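Periplasmic binding protein/LacI transcriptional regulator (Clostridium phytofermentans, PDB 3BRS) probably binds a sugar outside the cell membrane and hands it to a membrane transporter, as periplasmic binding proteins of the LacI-related family do. Local coordinates at residues 10-14 and 71-75; 106-112 and 268-274; 121-125 and 156-160. One frame throughout, in Å; residues are numbered along the deposited sequence.

Contact 1. Residues 10-14 and 71-75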
loop_
_atom_site.group_PDB
_atom_site.type_symbol
_atom_site.label_atom_id
_atom_site.label_comp_id
_atom_site.label_asym_id
_atom_site.label_seq_id
_atom_site.Cartn_x
_atom_site.Cartn_y
_atom_site.Cartn_z
ATOM N N CYS A 10 17.229 -0.269 -1.796
ATOM C CA CYS A 10 15.769 -0.246 -1.567
ATOM C C CYS A 10 14.998 -0.586 -2.850
ATOM O O CYS A 10 15.314 -0.010 -3.925
ATOM C CB CYS A 10 15.355 1.165 -1.056
ATOM S SG CYS A 10 13.568 1.124 -0.794
ATOM N N ILE A 11 14.014 -1.484 -2.777
ATOM C CA ILE A 11 13.281 -1.913 -3.983
ATOM C C ILE A 11 11.845 -1.695 -3.729
ATOM O O ILE A 11 11.186 -2.586 -3.224
ATOM C CB ILE A 11 13.531 -3.380 -4.398
ATOM C CG1 ILE A 11 15.042 -3.695 -4.434
ATOM C CG2 ILE A 11 12.760 -3.770 -5.685
ATOM C CD1 ILE A 11 15.357 -5.201 -4.792
ATOM N N PRO A 12 11.365 -0.471 -3.962
ATOM C CA PRO A 12 9.910 -0.232 -3.789
ATOM C C PRO A 12 9.083 -0.965 -4.870
ATOM O O PRO A 12 9.643 -1.664 -5.709
ATOM C CB PRO A 12 9.762 1.266 -3.904
ATOM C CG PRO A 12 11.203 1.861 -3.952
ATOM C CD PRO A 12 12.089 0.724 -4.409
ATOM N N LYS A 13 7.752 -0.911 -4.810
ATOM C CA LYS A 13 6.939 -1.551 -5.845
ATOM C C LYS A 13 7.006 -0.710 -7.098
ATOM O O LYS A 13 6.956 -1.299 -8.199
ATOM C CB LYS A 13 5.484 -1.596 -5.427
ATOM C CG LYS A 13 5.228 -2.566 -4.240
ATOM C CD LYS A 13 3.728 -2.598 -4.055
ATOM C CE LYS A 13 3.282 -3.612 -3.015
ATOM N NZ LYS A 13 1.936 -3.158 -2.479
ATOM N N VAL A 14 7.065 0.633 -6.919
ATOM C CA VAL A 14 7.377 1.633 -7.959
ATOM C C VAL A 14 8.098 2.851 -7.371
ATOM O O VAL A 14 7.940 3.158 -6.196
ATOM C CB VAL A 14 6.110 2.350 -8.642
ATOM C CG1 VAL A 14 5.296 1.437 -9.553
ATOM C CG2 VAL A 14 5.261 2.975 -7.577
ATOM N N LEU A 71 12.536 -4.367 0.701
ATOM C CA LEU A 71 11.813 -4.825 -0.432
ATOM C C LEU A 71 10.380 -4.647 -0.141
ATOM O O LEU A 71 9.941 -5.101 0.921
ATOM C CB LEU A 71 12.138 -6.314 -0.698
ATOM C CG LEU A 71 11.246 -7.032 -1.699
ATOM C CD1 LEU A 71 11.319 -6.397 -3.127
ATOM C CD2 LEU A 71 11.632 -8.532 -1.701
ATOM N N ALA A 72 9.646 -4.002 -1.066
ATOM C CA ALA A 72 8.154 -3.959 -0.970
ATOM C C ALA A 72 7.719 -4.976 -2.013
ATOM O O ALA A 72 8.012 -4.812 -3.191
ATOM C CB ALA A 72 7.599 -2.564 -1.202
ATOM N N ALA A 73 7.175 -6.120 -1.546
ATOM C CA ALA A 73 7.021 -7.291 -2.433
ATOM C C ALA A 73 5.857 -7.016 -3.357
ATOM O O ALA A 73 4.679 -6.868 -2.937
ATOM C CB ALA A 73 6.754 -8.516 -1.601
ATOM N N ALA A 74 6.098 -7.085 -4.647
ATOM C CA ALA A 74 4.968 -6.859 -5.592
ATOM C C ALA A 74 3.850 -7.911 -5.468
ATOM O O ALA A 74 2.693 -7.634 -5.699
ATOM C CB ALA A 74 5.462 -6.732 -7.044
ATOM N N ASP A 75 4.224 -9.142 -5.195
ATOM C CA ASP A 75 3.287 -10.238 -5.220
ATOM C C ASP A 75 3.450 -11.084 -3.958
ATOM O O ASP A 75 4.562 -11.545 -3.616
ATOM C CB ASP A 75 3.577 -11.132 -6.482
ATOM C CG ASP A 75 2.421 -12.030 -6.757
ATOM O OD1 ASP A 75 2.368 -13.055 -6.115
ATOM O OD2 ASP A 75 1.472 -11.646 -7.459
#

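Contact 2. Residues 106-112 and 268-274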
loop_
_atom_site.group_PDB
_atom_site.type_symbol
_atom_site.label_atom_id
_atom_site.label_comp_id
_atom_site.label_asym_id
_atom_site.label_seq_id
_atom_site.Cartn_x
_atom_site.Cartn_y
_atom_site.Cartn_z
ATOM N N ASP A 106 13.715 -10.700 7.564
ATOM C CA ASP A 106 14.418 -10.536 8.839
ATOM C C ASP A 106 13.624 -9.559 9.721
ATOM O O ASP A 106 13.415 -9.828 10.873
ATOM C CB ASP A 106 15.889 -10.098 8.675
ATOM C CG ASP A 106 16.718 -11.100 7.885
ATOM O OD1 ASP A 106 16.623 -12.304 8.157
ATOM O OD2 ASP A 106 17.453 -10.697 6.967
ATOM N N ILE A 107 13.162 -8.460 9.163
ATOM C CA ILE A 107 12.145 -7.617 9.813
ATOM C C ILE A 107 11.112 -7.115 8.786
ATOM O O ILE A 107 11.433 -6.975 7.626
ATOM C CB ILE A 107 12.746 -6.536 10.792
ATOM C CG1 ILE A 107 11.718 -5.446 11.071
ATOM C CG2 ILE A 107 14.029 -5.970 10.291
ATOM C CD1 ILE A 107 12.180 -4.369 11.883
ATOM N N THR A 108 9.847 -6.991 9.176
ATOM C CA THR A 108 8.806 -6.305 8.368
ATOM C C THR A 108 8.343 -4.960 8.980
ATOM O O THR A 108 7.904 -4.960 10.098
ATOM C CB THR A 108 7.591 -7.187 8.287
ATOM O OG1 THR A 108 7.959 -8.346 7.523
ATOM C CG2 THR A 108 6.389 -6.432 7.582
ATOM N N VAL A 109 8.455 -3.833 8.265
ATOM C CA VAL A 109 7.883 -2.562 8.754
ATOM C C VAL A 109 6.688 -2.208 7.879
ATOM O O VAL A 109 6.866 -1.970 6.692
ATOM C CB VAL A 109 8.856 -1.408 8.744
ATOM C CG1 VAL A 109 8.258 -0.220 9.654
ATOM C CG2 VAL A 109 10.232 -1.894 9.294
ATOM N N ALA A 110 5.480 -2.162 8.440
ATOM C CA ALA A 110 4.323 -1.855 7.583
ATOM C C ALA A 110 3.242 -1.225 8.345
ATOM O O ALA A 110 3.269 -1.204 9.580
ATOM C CB ALA A 110 3.780 -3.213 6.910
ATOM N N THR A 111 2.191 -0.815 7.660
ATOM C CA THR A 111 0.925 -0.479 8.374
ATOM C C THR A 111 0.232 -1.782 8.744
ATOM O O THR A 111 0.360 -2.796 8.027
ATOM C CB THR A 111 0.012 0.349 7.387
ATOM O OG1 THR A 111 0.808 1.411 6.867
ATOM C CG2 THR A 111 -1.216 0.952 8.038
ATOM N N ASP A 112 -0.558 -1.777 9.809
ATOM C CA ASP A 112 -1.586 -2.811 10.002
ATOM C C ASP A 112 -2.683 -2.542 8.945
ATOM O O ASP A 112 -3.552 -1.620 9.110
ATOM C CB ASP A 112 -2.118 -2.774 11.452
ATOM C CG ASP A 112 -2.990 -3.999 11.817
ATOM O OD1 ASP A 112 -3.457 -4.734 10.928
ATOM O OD2 ASP A 112 -3.240 -4.239 13.015
ATOM N N LYS A 268 10.469 -8.834 15.055
ATOM C CA LYS A 268 10.394 -9.314 13.671
ATOM C C LYS A 268 9.318 -8.519 12.910
ATOM O O LYS A 268 9.304 -8.500 11.672
ATOM C CB LYS A 268 10.137 -10.811 13.615
ATOM C CG LYS A 268 10.867 -11.556 12.537
ATOM C CD LYS A 268 11.188 -12.954 13.023
ATOM C CE LYS A 268 12.423 -13.548 12.291
ATOM N NZ LYS A 268 12.286 -13.933 10.835
ATOM N N GLN A 269 8.444 -7.845 13.666
ATOM C CA GLN A 269 7.431 -6.968 13.112
ATOM C C GLN A 269 7.324 -5.591 13.823
ATOM O O GLN A 269 7.344 -5.510 15.058
ATOM C CB GLN A 269 6.113 -7.709 13.189
ATOM C CG GLN A 269 5.881 -8.575 11.979
ATOM C CD GLN A 269 5.127 -9.870 12.264
ATOM O OE1 GLN A 269 5.610 -10.957 11.910
ATOM N NE2 GLN A 269 3.935 -9.768 12.880
ATOM N N LEU A 270 7.282 -4.504 13.037
ATOM C CA LEU A 270 7.085 -3.124 13.568
ATOM C C LEU A 270 5.910 -2.508 12.812
ATOM O O LEU A 270 5.791 -2.652 11.598
ATOM C CB LEU A 270 8.300 -2.265 13.307
ATOM C CG LEU A 270 9.594 -2.573 14.050
ATOM C CD1 LEU A 270 10.733 -1.895 13.294
ATOM C CD2 LEU A 270 9.548 -2.057 15.488
ATOM N N ASP A 271 5.024 -1.871 13.560
ATOM C CA ASP A 271 3.742 -1.381 13.069
ATOM C C ASP A 271 3.983 0.077 12.851
ATOM O O ASP A 271 4.321 0.768 13.809
ATOM C CB ASP A 271 2.676 -1.504 14.156
ATOM C CG ASP A 271 1.282 -1.374 13.615
ATOM O OD1 ASP A 271 0.450 -0.648 14.208
ATOM O OD2 ASP A 271 1.011 -2.032 12.586
ATOM N N SER A 272 3.772 0.542 11.621
ATOM C CA SER A 272 4.097 1.896 11.239
ATOM C C SER A 272 3.006 2.826 11.739
ATOM O O SER A 272 3.245 4.028 11.942
ATOM C CB SER A 272 4.227 1.988 9.714
ATOM O OG SER A 272 4.726 3.243 9.309
ATOM N N GLY A 273 1.791 2.328 11.917
ATOM C CA GLY A 273 0.747 3.229 12.429
ATOM C C GLY A 273 0.026 3.999 11.318
ATOM O O GLY A 273 0.611 4.288 10.273
ATOM N N CYS A 274 -1.257 4.304 11.533
ATOM C CA CYS A 274 -2.113 5.069 10.562
ATOM C C CYS A 274 -3.194 5.826 11.353
ATOM O O CYS A 274 -3.324 5.572 12.531
ATOM C CB CYS A 274 -2.732 4.117 9.523
ATOM S SG CYS A 274 -3.881 3.055 10.332
HETATM O O HOH W 1 9.221 -10.386 9.772
HETATM O O HOH W 2 1.964 -4.065 11.029
#

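Contact 3. Residues 121-125 and 156-160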
loop_
_atom_site.group_PDB
_atom_site.type_symbol
_atom_site.label_atom_id
_atom_site.label_comp_id
_atom_site.label_asym_id
_atom_site.label_seq_id
_atom_site.Cartn_x
_atom_site.Cartn_y
_atom_site.Cartn_z
ATOM N N GLY A 121 -14.018 0.168 6.941
ATOM C CA GLY A 121 -15.253 -0.632 6.875
ATOM C C GLY A 121 -16.300 -0.099 7.819
ATOM O O GLY A 121 -17.495 -0.030 7.498
ATOM N N ALA A 122 -15.856 0.272 9.020
ATOM C CA ALA A 122 -16.794 0.722 10.069
ATOM C C ALA A 122 -17.358 2.070 9.747
ATOM O O ALA A 122 -18.529 2.311 10.000
ATOM C CB ALA A 122 -16.208 0.690 11.464
ATOM N N VAL A 123 -16.571 2.966 9.173
ATOM C CA VAL A 123 -17.139 4.244 8.675
ATOM C C VAL A 123 -18.244 3.956 7.608
ATOM O O VAL A 123 -19.312 4.545 7.645
ATOM C CB VAL A 123 -15.987 5.150 8.067
ATOM C CG1 VAL A 123 -16.570 6.316 7.242
ATOM C CG2 VAL A 123 -15.039 5.676 9.174
ATOM N N THR A 124 -17.943 3.035 6.673
ATOM C CA THR A 124 -18.806 2.711 5.549
ATOM C C THR A 124 -20.097 2.078 6.046
ATOM O O THR A 124 -21.175 2.397 5.537
ATOM C CB THR A 124 -18.129 1.808 4.484
ATOM O OG1 THR A 124 -16.864 2.360 4.060
ATOM C CG2 THR A 124 -19.003 1.748 3.255
ATOM N N LYS A 125 -20.008 1.197 7.046
ATOM C CA LYS A 125 -21.224 0.619 7.687
ATOM C C LYS A 125 -22.104 1.718 8.197
ATOM O O LYS A 125 -23.302 1.668 7.998
ATOM C CB LYS A 125 -20.805 -0.268 8.855
ATOM C CG LYS A 125 -21.885 -1.161 9.468
ATOM C CD LYS A 125 -21.188 -2.054 10.448
ATOM C CE LYS A 125 -22.082 -3.149 11.020
ATOM N NZ LYS A 125 -21.428 -3.722 12.264
ATOM N N GLY A 156 -14.767 -4.987 8.918
ATOM C CA GLY A 156 -15.396 -3.826 9.564
ATOM C C GLY A 156 -16.854 -3.610 9.102
ATOM O O GLY A 156 -17.597 -2.819 9.752
ATOM N N LEU A 157 -17.295 -4.286 8.030
ATOM C CA LEU A 157 -18.718 -4.093 7.554
ATOM C C LEU A 157 -19.691 -5.058 8.249
ATOM O O LEU A 157 -20.910 -4.803 8.263
ATOM C CB LEU A 157 -18.865 -4.182 6.039
ATOM C CG LEU A 157 -18.435 -2.962 5.187
ATOM C CD1 LEU A 157 -17.962 -3.320 3.738
ATOM C CD2 LEU A 157 -19.504 -1.905 5.130
ATOM N N SER A 158 -19.139 -6.151 8.841
ATOM C CA SER A 158 -19.945 -7.117 9.648
ATOM C C SER A 158 -20.979 -7.752 8.738
ATOM O O SER A 158 -20.645 -8.246 7.634
ATOM C CB SER A 158 -20.769 -6.390 10.701
ATOM O OG SER A 158 -20.045 -6.096 11.848
ATOM N N ASP A 159 -22.245 -7.679 9.219
ATOM C CA ASP A 159 -23.434 -8.139 8.485
ATOM C C ASP A 159 -23.620 -7.401 7.144
ATOM O O ASP A 159 -23.848 -8.031 6.094
ATOM C CB ASP A 159 -24.696 -8.105 9.365
ATOM C CG ASP A 159 -24.872 -6.775 10.103
ATOM O OD1 ASP A 159 -24.083 -6.467 11.023
ATOM O OD2 ASP A 159 -25.810 -6.025 9.770
ATOM N N ASP A 160 -23.442 -6.090 7.166
ATOM C CA ASP A 160 -23.428 -5.281 5.950
ATOM C C ASP A 160 -22.387 -5.570 4.829
ATOM O O ASP A 160 -22.288 -4.812 3.863
ATOM C CB ASP A 160 -23.375 -3.800 6.378
ATOM C CG ASP A 160 -24.521 -3.446 7.307
ATOM O OD1 ASP A 160 -25.571 -4.069 7.099
ATOM O OD2 ASP A 160 -24.410 -2.573 8.208
#

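Contact 1. Residues 10-14 and 71-75
Ile11 and Leu71 stand side by side as a parallel bridge at the C-terminal ends of strands 7-11 and 68-71, their CA atoms 4.8 Å apart. One backbone hydrogen bond joins the two segments: Ala72 N gives its hydrogen to Ile11 O at 3.0 Å, almost straight at 174°. Within the sheet, Cys10 bonds to Glu41 and Met43 and Leu71 to Ile94 and Ile96, so strands 39-42 and 92-96 flank the pair; past the bridge the chains leave the sheet.

The apolar part is small. CG2 of Ile11 meets CD1 of Leu71 at 3.9 Å, the two side chains slanting across each other on the face that helix 51-63 covers with Ile58 and Ala61. With chi1 at 168° Leu71 swings CG away from its own N, and CD1 then also comes near the carbonyl oxygen of Ile11.

Past the bridge, Lys13 does the touching. Its CG lies 3.9 Å from the methyl CB of Ala72, and its extended chain runs on past the loop until CE comes 3.5 Å from Ala73 O. The ammonium group goes beyond both segments, to a weak bond with Thr145 OG1 and a long, weak ion pair with Asp97. Gln54 of helix 51-63 clamps the two loops from its amide end: NE2 gives to both Pro12 O and Ala72 O, while OE1 accepts from Ala74 N. Neighbouring parallel strands that run out into loops at their C-terminal ends are characteristic of the Rossmann-like alpha/beta domains of periplasmic binding proteins, whose ligand cleft is lined by such loops.

Contact 2. Residues 106-112 and 268-274
Ala110 O takes the shortest bond of this pairing, from Ser272 N at 2.7 Å, with the donor 39° above the carbonyl plane, and water 2 adds a weak bond to the same oxygen. The bond closes a parallel pairing of strands 107-110 and 269-271, the latter an edge strand of the N-terminal-side sheet in this periplasmic binding protein fold; the axes run 12° apart. Three more backbone bonds alternate across the strands: Thr108 N to Lys268 O, Leu270 N to Thr108 O, and Ala110 N to Leu270 O, the last two close to the line of the carbonyl.

On the face that carries Val109 and Leu270, these two side chains lie alongside each other and point the same way, CG2 of Val109 being 4.0 Å from CD1 of Leu270. Helix 246-262 covers this side, Lys256 touching Leu270 and Ile249 touching Ser272. Beyond the strands, CG2 of Thr111 rests 3.8 Å from CB of Cys274, while its OG1 bonds to Gln244.

Thr108 and Asp271 face the other way. A chi1 of -164° puts the Asp271 carboxylate anti to N, bringing OD2 within 3.4 Å of CB of Asp112; the same OD2 accepts from water 2 at 2.7 Å.

Contact 3. Residues 121-125 and 156-160
Lys125 has the most surface buried here, and its side chain lies stretched along the end of helix 144-157. Every torsion from chi1 (-168°) outward is close to trans, carrying the methylenes past the peptide oxygens: CD is 3.7 Å from Gly156 O, and CE is 3.4 Å from Leu157 O. At the end NZ gives a 2.8 Å hydrogen bond to Ser158 OG. The carboxylates of Asp159 and Asp160, where a 3-10 segment begins, stand near the same chain. OD2 of Asp160 comes to 3.2 Å from CG of Lys125, the two side chains crossing at about a right angle, and OD1 of Asp159 lies 4.0 Å from NZ, beyond a salt bridge.

Leu157 turns its CD2 back against helix 113-127. This methyl lies 3.6 Å from Gly121 O, which accepts the helix's own bond from Lys125 N, and 4.0 Å from CB of Thr124. Inward, both Leu157 and Thr124 reach Ile134 of strand 133-138, so their meeting belongs to the helix-on-sheet layer of this domain.

Gly156 completes the trio. With Gly121 opposite, CA to CA at 4.2 Å, two backbones meet without side chains between them. The chemistry is thus split: glycine and methyl packing brings the helices together, while on the more exposed side one lysine bridges to a serine hydroxyl in a setting whose two nearby aspartates probably help stabilise its positive charge.

From the N terminus, strand 7-11 pairs with the end of strand 68-71, and contact 1 closes a loop of 56 intervening residues that includes helices 20-36 and 51-63. Contact 2 opens afterwards at strand 107-110 and closes only at 269-271, so it brackets the whole of strands 133-138 to 240-243. Contact 3 is nested inside that span: helix 113-127 follows strand 107-110 directly and meets the end of helix 144-157. Contacts 1 and 2 belong to one parallel sheet, their centres about 15 Å apart, whereas contact 3 lies on helices against the other sheet, its centre about 30 Å from that of contact 1.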